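Local coordinates for protein cystalysin (Treponema denticola, PDB 1C7N) that binds pyridoxal-5'-phosphate and belongs to the class I and II aminotransferase family of PLP-dependent enzymes, at residues I118-Y123 and I137-L142; A167-S172 and M199-E204. All coordinates share one frame; numbering follows the deposited sequence.

Interaction 1: residues I118-Y123 and I137-L142. With PLP (pyridoxal-5'-phosphate), chain I.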
loop_
_atom_site.group_PDB
_atom_site.type_symbol
_atom_site.label_atom_id
_atom_site.label_comp_id
_atom_site.label_asym_id
_atom_site.label_seq_id
_atom_site.Cartn_x
_atom_site.Cartn_y
_atom_site.Cartn_z
ATOM N N ILE A 118 -26.292 1.353 -2.061
ATOM C CA ILE A 118 -25.668 2.298 -1.144
ATOM C C ILE A 118 -26.745 3.269 -0.662
ATOM O O ILE A 118 -27.697 3.572 -1.388
ATOM C CB ILE A 118 -24.547 3.119 -1.820
ATOM C CG1 ILE A 118 -25.100 3.845 -3.050
ATOM C CG2 ILE A 118 -23.368 2.209 -2.174
ATOM C CD1 ILE A 118 -24.176 4.910 -3.589
ATOM N N ILE A 119 -26.592 3.742 0.568
ATOM C CA ILE A 119 -27.531 4.682 1.158
ATOM C C ILE A 119 -26.922 6.075 0.995
ATOM O O ILE A 119 -25.854 6.369 1.537
ATOM C CB ILE A 119 -27.776 4.324 2.642
ATOM C CG1 ILE A 119 -28.407 2.926 2.714
ATOM C CG2 ILE A 119 -28.675 5.353 3.296
ATOM C CD1 ILE A 119 -28.667 2.420 4.112
ATOM N N THR A 120 -27.612 6.921 0.230
ATOM C CA THR A 120 -27.141 8.263 -0.096
ATOM C C THR A 120 -27.917 9.418 0.541
ATOM O O THR A 120 -29.052 9.248 0.975
ATOM C CB THR A 120 -27.179 8.457 -1.615
ATOM O OG1 THR A 120 -28.536 8.372 -2.061
ATOM C CG2 THR A 120 -26.368 7.365 -2.314
ATOM N N PRO A 121 -27.306 10.619 0.602
ATOM C CA PRO A 121 -25.950 10.918 0.122
ATOM C C PRO A 121 -24.922 10.197 0.980
ATOM O O PRO A 121 -25.233 9.769 2.091
ATOM C CB PRO A 121 -25.868 12.435 0.254
ATOM C CG PRO A 121 -26.735 12.703 1.450
ATOM C CD PRO A 121 -27.934 11.828 1.156
ATOM N N VAL A 122 -23.694 10.069 0.486
ATOM C CA VAL A 122 -22.678 9.354 1.248
ATOM C C VAL A 122 -21.263 9.525 0.696
ATOM O O VAL A 122 -21.079 9.936 -0.455
ATOM C CB VAL A 122 -23.023 7.840 1.283
ATOM C CG1 VAL A 122 -22.834 7.236 -0.099
ATOM C CG2 VAL A 122 -22.185 7.118 2.321
ATOM N N TYR A 123 -20.279 9.210 1.540
ATOM C CA TYR A 123 -18.850 9.257 1.208
ATOM C C TYR A 123 -18.695 8.922 -0.283
ATOM O O TYR A 123 -18.932 7.791 -0.695
ATOM C CB TYR A 123 -18.139 8.228 2.087
ATOM C CG TYR A 123 -16.656 8.066 1.874
ATOM C CD1 TYR A 123 -15.774 9.115 2.113
ATOM C CD2 TYR A 123 -16.132 6.836 1.489
ATOM C CE1 TYR A 123 -14.396 8.936 1.978
ATOM C CE2 TYR A 123 -14.766 6.645 1.351
ATOM C CZ TYR A 123 -13.902 7.692 1.598
ATOM O OH TYR A 123 -12.548 7.481 1.471
ATOM N N ILE A 137 -24.760 1.470 -9.738
ATOM C CA ILE A 137 -24.993 2.111 -8.451
ATOM C C ILE A 137 -26.491 2.148 -8.174
ATOM O O ILE A 137 -27.244 2.792 -8.902
ATOM C CB ILE A 137 -24.456 3.559 -8.440
ATOM C CG1 ILE A 137 -22.945 3.555 -8.691
ATOM C CG2 ILE A 137 -24.780 4.221 -7.111
ATOM C CD1 ILE A 137 -22.338 4.936 -8.803
ATOM N N ILE A 138 -26.920 1.446 -7.128
ATOM C CA ILE A 138 -28.335 1.413 -6.759
ATOM C C ILE A 138 -28.515 2.278 -5.516
ATOM O O ILE A 138 -28.109 1.900 -4.414
ATOM C CB ILE A 138 -28.810 -0.029 -6.457
ATOM C CG1 ILE A 138 -28.414 -0.962 -7.604
ATOM C CG2 ILE A 138 -30.325 -0.057 -6.289
ATOM C CD1 ILE A 138 -28.970 -0.555 -8.952
ATOM N N GLU A 139 -29.126 3.443 -5.698
ATOM C CA GLU A 139 -29.323 4.381 -4.604
ATOM C C GLU A 139 -30.589 4.223 -3.778
ATOM O O GLU A 139 -31.696 4.131 -4.313
ATOM C CB GLU A 139 -29.267 5.809 -5.143
ATOM C CG GLU A 139 -27.956 6.166 -5.805
ATOM C CD GLU A 139 -27.998 7.529 -6.455
ATOM O OE1 GLU A 139 -28.262 8.520 -5.748
ATOM O OE2 GLU A 139 -27.772 7.607 -7.677
ATOM N N CYS A 140 -30.411 4.206 -2.462
ATOM C CA CYS A 140 -31.523 4.112 -1.532
ATOM C C CYS A 140 -31.400 5.374 -0.678
ATOM O O CYS A 140 -30.933 5.335 0.463
ATOM C CB CYS A 140 -31.394 2.859 -0.667
ATOM S SG CYS A 140 -32.877 2.487 0.301
ATOM N N GLU A 141 -31.814 6.494 -1.260
ATOM C CA GLU A 141 -31.740 7.801 -0.626
ATOM C C GLU A 141 -32.266 7.873 0.807
ATOM O O GLU A 141 -33.307 7.302 1.144
ATOM C CB GLU A 141 -32.470 8.830 -1.492
ATOM C CG GLU A 141 -32.328 10.269 -1.009
ATOM C CD GLU A 141 -30.982 10.881 -1.355
ATOM O OE1 GLU A 141 -30.682 11.975 -0.832
ATOM O OE2 GLU A 141 -30.231 10.280 -2.153
ATOM N N LEU A 142 -31.529 8.587 1.650
ATOM C CA LEU A 142 -31.907 8.771 3.045
ATOM C C LEU A 142 -33.086 9.732 3.129
ATOM O O LEU A 142 -33.223 10.643 2.305
ATOM C CB LEU A 142 -30.739 9.356 3.841
ATOM C CG LEU A 142 -29.565 8.450 4.213
ATOM C CD1 LEU A 142 -28.380 9.301 4.627
ATOM C CD2 LEU A 142 -29.982 7.508 5.337
HETATM N N1 PLP I . -14.607 5.148 4.363
HETATM C C2 PLP I . -15.212 6.340 4.808
HETATM C C2A PLP I . -16.715 6.263 5.005
HETATM C C3 PLP I . -14.308 7.451 5.113
HETATM O O3 PLP I . -14.948 8.580 5.419
HETATM C C4 PLP I . -12.909 7.266 5.000
HETATM C C4A PLP I . -11.968 8.316 5.388
HETATM C C5 PLP I . -12.400 5.932 4.549
HETATM C C6 PLP I . -13.260 4.924 4.221
HETATM C C5A PLP I . -10.918 5.668 4.799
HETATM O O4P PLP I . -10.049 5.303 3.802
HETATM P P PLP I . -8.558 4.974 4.362
HETATM O O1P PLP I . -7.769 4.968 3.133
HETATM O O2P PLP I . -8.596 3.611 5.028
HETATM O O3P PLP I . -8.117 6.012 5.300
#
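The hydroxyl of T120 donates to the carboxylate of E141, OG1 to OE2 2.6 Å, and meets it from above the carboxylate plane, 42° out of it. E141 reaches this point because its chain bends at chi2 (77°), which turns CD back toward the threonine. T120 follows strand 115-118 and E141 follows strand 136-139, the two parallel neighbours of a beta-alpha-beta unit joined through helix 125-131, and the second of these strands is outermost within the chain in the central mixed sheet. The sheet pairing is parallel: I118 N donates to I138 O and I118 O accepts from C140 N, so I118 pairs with E139 by bonding to the residues before and after it. A further backbone bond, L142 N to T120 O at 2.7 Å with an N-H...O angle of 160°, continues the pairing beyond the strands. T120 N, by contrast, is buried with no partner in the model. A cis peptide precedes P121, whose CD lies 3.4 Å from E141 OE1.

Apolar packing is tight at I119, where CG2 comes within 3.2 Å of L142 CD2, the two side chains crossing at about a right angle. I118 CD1 meets I137 CG2 at 3.6 Å. Past V122, the chain delivers Y123 to the ligand: its ring runs nearly parallel to the pyridine of PLP, whose C2 stands 3.4 Å above the tyrosine plane, over the ring centre.

Interaction 2: residues A167-S172 and M199-E204. With PLP (pyridoxal-5'-phosphate), chain I.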
loop_
_atom_site.group_PDB
_atom_site.type_symbol
_atom_site.label_atom_id
_atom_site.label_comp_id
_atom_site.label_asym_id
_atom_site.label_seq_id
_atom_site.Cartn_x
_atom_site.Cartn_y
_atom_site.Cartn_z
ATOM N N ALA A 167 -25.213 -6.802 -3.332
ATOM C CA ALA A 167 -24.785 -6.426 -1.994
ATOM C C ALA A 167 -25.212 -5.036 -1.556
ATOM O O ALA A 167 -25.609 -4.196 -2.365
ATOM C CB ALA A 167 -23.261 -6.546 -1.886
ATOM N N LEU A 168 -25.114 -4.821 -0.250
ATOM C CA LEU A 168 -25.438 -3.549 0.371
ATOM C C LEU A 168 -24.152 -2.955 0.941
ATOM O O LEU A 168 -23.562 -3.510 1.869
ATOM C CB LEU A 168 -26.453 -3.745 1.501
ATOM C CG LEU A 168 -26.681 -2.523 2.399
ATOM C CD1 LEU A 168 -27.150 -1.348 1.552
ATOM C CD2 LEU A 168 -27.710 -2.852 3.475
ATOM N N LEU A 169 -23.713 -1.840 0.366
ATOM C CA LEU A 169 -22.510 -1.157 0.834
ATOM C C LEU A 169 -22.996 -0.156 1.880
ATOM O O LEU A 169 -23.584 0.870 1.548
ATOM C CB LEU A 169 -21.825 -0.445 -0.334
ATOM C CG LEU A 169 -20.470 0.220 -0.084
ATOM C CD1 LEU A 169 -19.537 -0.729 0.664
ATOM C CD2 LEU A 169 -19.862 0.628 -1.424
ATOM N N PHE A 170 -22.724 -0.467 3.142
ATOM C CA PHE A 170 -23.177 0.333 4.273
ATOM C C PHE A 170 -22.093 1.171 4.956
ATOM O O PHE A 170 -20.958 0.724 5.119
ATOM C CB PHE A 170 -23.811 -0.620 5.290
ATOM C CG PHE A 170 -24.765 0.036 6.240
ATOM C CD1 PHE A 170 -25.931 0.632 5.773
ATOM C CD2 PHE A 170 -24.510 0.038 7.609
ATOM C CE1 PHE A 170 -26.831 1.219 6.655
ATOM C CE2 PHE A 170 -25.400 0.620 8.494
ATOM C CZ PHE A 170 -26.565 1.212 8.019
ATOM N N CYS A 171 -22.453 2.384 5.367
ATOM C CA CYS A 171 -21.506 3.268 6.054
ATOM C C CYS A 171 -22.016 3.477 7.481
ATOM O O CYS A 171 -23.122 3.994 7.682
ATOM C CB CYS A 171 -21.402 4.612 5.324
ATOM S SG CYS A 171 -19.960 5.626 5.769
ATOM N N SER A 172 -21.216 3.079 8.470
ATOM C CA SER A 172 -21.637 3.193 9.866
ATOM C C SER A 172 -20.485 3.355 10.862
ATOM O O SER A 172 -19.718 2.414 11.073
ATOM C CB SER A 172 -22.453 1.943 10.228
ATOM O OG SER A 172 -22.716 1.864 11.612
ATOM N N MET A 199 -25.223 -9.479 0.104
ATOM C CA MET A 199 -24.056 -9.655 0.943
ATOM C C MET A 199 -24.016 -8.342 1.717
ATOM O O MET A 199 -24.668 -7.381 1.315
ATOM C CB MET A 199 -22.823 -9.803 0.051
ATOM C CG MET A 199 -21.625 -10.420 0.724
ATOM S SD MET A 199 -20.395 -10.896 -0.505
ATOM C CE MET A 199 -18.971 -11.135 0.549
ATOM N N LEU A 200 -23.287 -8.289 2.826
ATOM C CA LEU A 200 -23.198 -7.043 3.586
ATOM C C LEU A 200 -21.762 -6.542 3.685
ATOM O O LEU A 200 -20.896 -7.223 4.235
ATOM C CB LEU A 200 -23.761 -7.212 5.004
ATOM C CG LEU A 200 -23.585 -5.973 5.896
ATOM C CD1 LEU A 200 -24.413 -4.814 5.344
ATOM C CD2 LEU A 200 -24.001 -6.286 7.316
ATOM N N TRP A 201 -21.518 -5.352 3.142
ATOM C CA TRP A 201 -20.198 -4.734 3.193
ATOM C C TRP A 201 -20.366 -3.503 4.080
ATOM O O TRP A 201 -20.830 -2.461 3.620
ATOM C CB TRP A 201 -19.731 -4.305 1.798
ATOM C CG TRP A 201 -19.757 -5.394 0.758
ATOM C CD1 TRP A 201 -19.751 -6.747 0.972
ATOM C CD2 TRP A 201 -19.774 -5.215 -0.664
ATOM N NE1 TRP A 201 -19.763 -7.417 -0.227
ATOM C CE2 TRP A 201 -19.779 -6.503 -1.248
ATOM C CE3 TRP A 201 -19.787 -4.091 -1.502
ATOM C CZ2 TRP A 201 -19.796 -6.697 -2.628
ATOM C CZ3 TRP A 201 -19.805 -4.281 -2.875
ATOM C CH2 TRP A 201 -19.809 -5.576 -3.426
ATOM N N SER A 202 -19.990 -3.632 5.347
ATOM C CA SER A 202 -20.133 -2.547 6.311
ATOM C C SER A 202 -18.848 -1.772 6.591
ATOM O O SER A 202 -17.895 -2.309 7.173
ATOM C CB SER A 202 -20.693 -3.103 7.619
ATOM O OG SER A 202 -21.070 -2.061 8.495
ATOM N N ASP A 203 -18.832 -0.507 6.172
ATOM C CA ASP A 203 -17.680 0.369 6.375
ATOM C C ASP A 203 -17.873 1.089 7.704
ATOM O O ASP A 203 -18.700 1.998 7.822
ATOM C CB ASP A 203 -17.573 1.376 5.221
ATOM C CG ASP A 203 -16.357 2.291 5.332
ATOM O OD1 ASP A 203 -16.034 2.978 4.331
ATOM O OD2 ASP A 203 -15.727 2.341 6.413
ATOM N N GLU A 204 -17.113 0.668 8.708
ATOM C CA GLU A 204 -17.223 1.258 10.034
ATOM C C GLU A 204 -15.900 1.897 10.454
ATOM O O GLU A 204 -15.497 1.816 11.619
ATOM C CB GLU A 204 -17.656 0.177 11.037
ATOM C CG GLU A 204 -18.737 -0.760 10.469
ATOM C CD GLU A 204 -19.477 -1.574 11.520
ATOM O OE1 GLU A 204 -18.966 -1.726 12.651
ATOM O OE2 GLU A 204 -20.576 -2.080 11.207
HETATM N N1 PLP I . -14.607 5.148 4.363
HETATM C C2 PLP I . -15.212 6.340 4.808
HETATM C C2A PLP I . -16.715 6.263 5.005
HETATM C C3 PLP I . -14.308 7.451 5.113
HETATM O O3 PLP I . -14.948 8.580 5.419
HETATM C C4 PLP I . -12.909 7.266 5.000
HETATM C C4A PLP I . -11.968 8.316 5.388
HETATM C C5 PLP I . -12.400 5.932 4.549
HETATM C C6 PLP I . -13.260 4.924 4.221
HETATM C C5A PLP I . -10.918 5.668 4.799
HETATM O O4P PLP I . -10.049 5.303 3.802
HETATM P P PLP I . -8.558 4.974 4.362
HETATM O O1P PLP I . -7.769 4.968 3.133
HETATM O O2P PLP I . -8.596 3.611 5.028
HETATM O O3P PLP I . -8.117 6.012 5.300
HETATM O O HOH W 1 -22.637 -0.719 12.272
#
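L168 and F170 link strand 167-171 to strand 199-203 through an unbroken parallel ladder. L168 N donates to M199 O and L168 O accepts from W201 N; F170 N then donates to W201 O, and F170 O accepts from D203 N at 2.7 Å. S172 N adds a last bond to D203 O, almost straight at 179°. The strand axes approach to 4.6 Å with their directions 18° apart.

Apolar contacts fall on both faces. On the face of A167, L169 and C171, the A167 methyl makes a CH-pi contact, CB standing 3.7 Å from the centroid of the six-membered ring of W201. L169 CD1 approaches the edge of the same indole, near its plane, and touches W201 CB. At the other edge W201 NE1 donates a weak, in-plane bond to M199 SD, which helps fix the ring's rotation. On the opposite face L200 CD1 packs against F170 CB and L168 CD2.

Polar side chains converge at the C-terminal end. E204 OE2 is gripped by S202 OG (2.8 Å, on its anti lone pair), by F219 N and by a water that also accepts from S172 OG. S172 O accepts from H216 NE2 and lies unusually close, 2.9 Å, to E204 CA.

Contacts with the ligand come from the face of C171 and D203. C171 SG lies 3.4 Å from PLP C2A. D203 CG is anti to the backbone N (chi1 -178°), and OD1 reaches to 2.6 Å from PLP N1, while OD2 accepts from I205 N. An aspartate on a strand of the central sheet, facing the pyridine nitrogen, is the hallmark of the fold-type I PLP-dependent enzymes.

Strands 199-203, 165-171, 115-118 and 136-139 are consecutive neighbours in one sheet, so interaction 2 joins the first two and interaction 1 the last two, with their centres about 11 Å apart. Direct packing joins them: I119 CD1 lies 3.4 Å from F170 CE1, I118 CG2 3.6 Å from L169 CB, and V122 CG2 4.0 Å from C171 CB. Both converge on PLP from different sides. Segment 118-123 lays an aromatic ring over one face of the pyridine, whereas 199-204 addresses the ring nitrogen and 167-172 the methyl carbon C2A. V98 N and N175 ND2 also bond to the ligand, and Y123 is backbone-bonded to N175, which ties the first contact to that site.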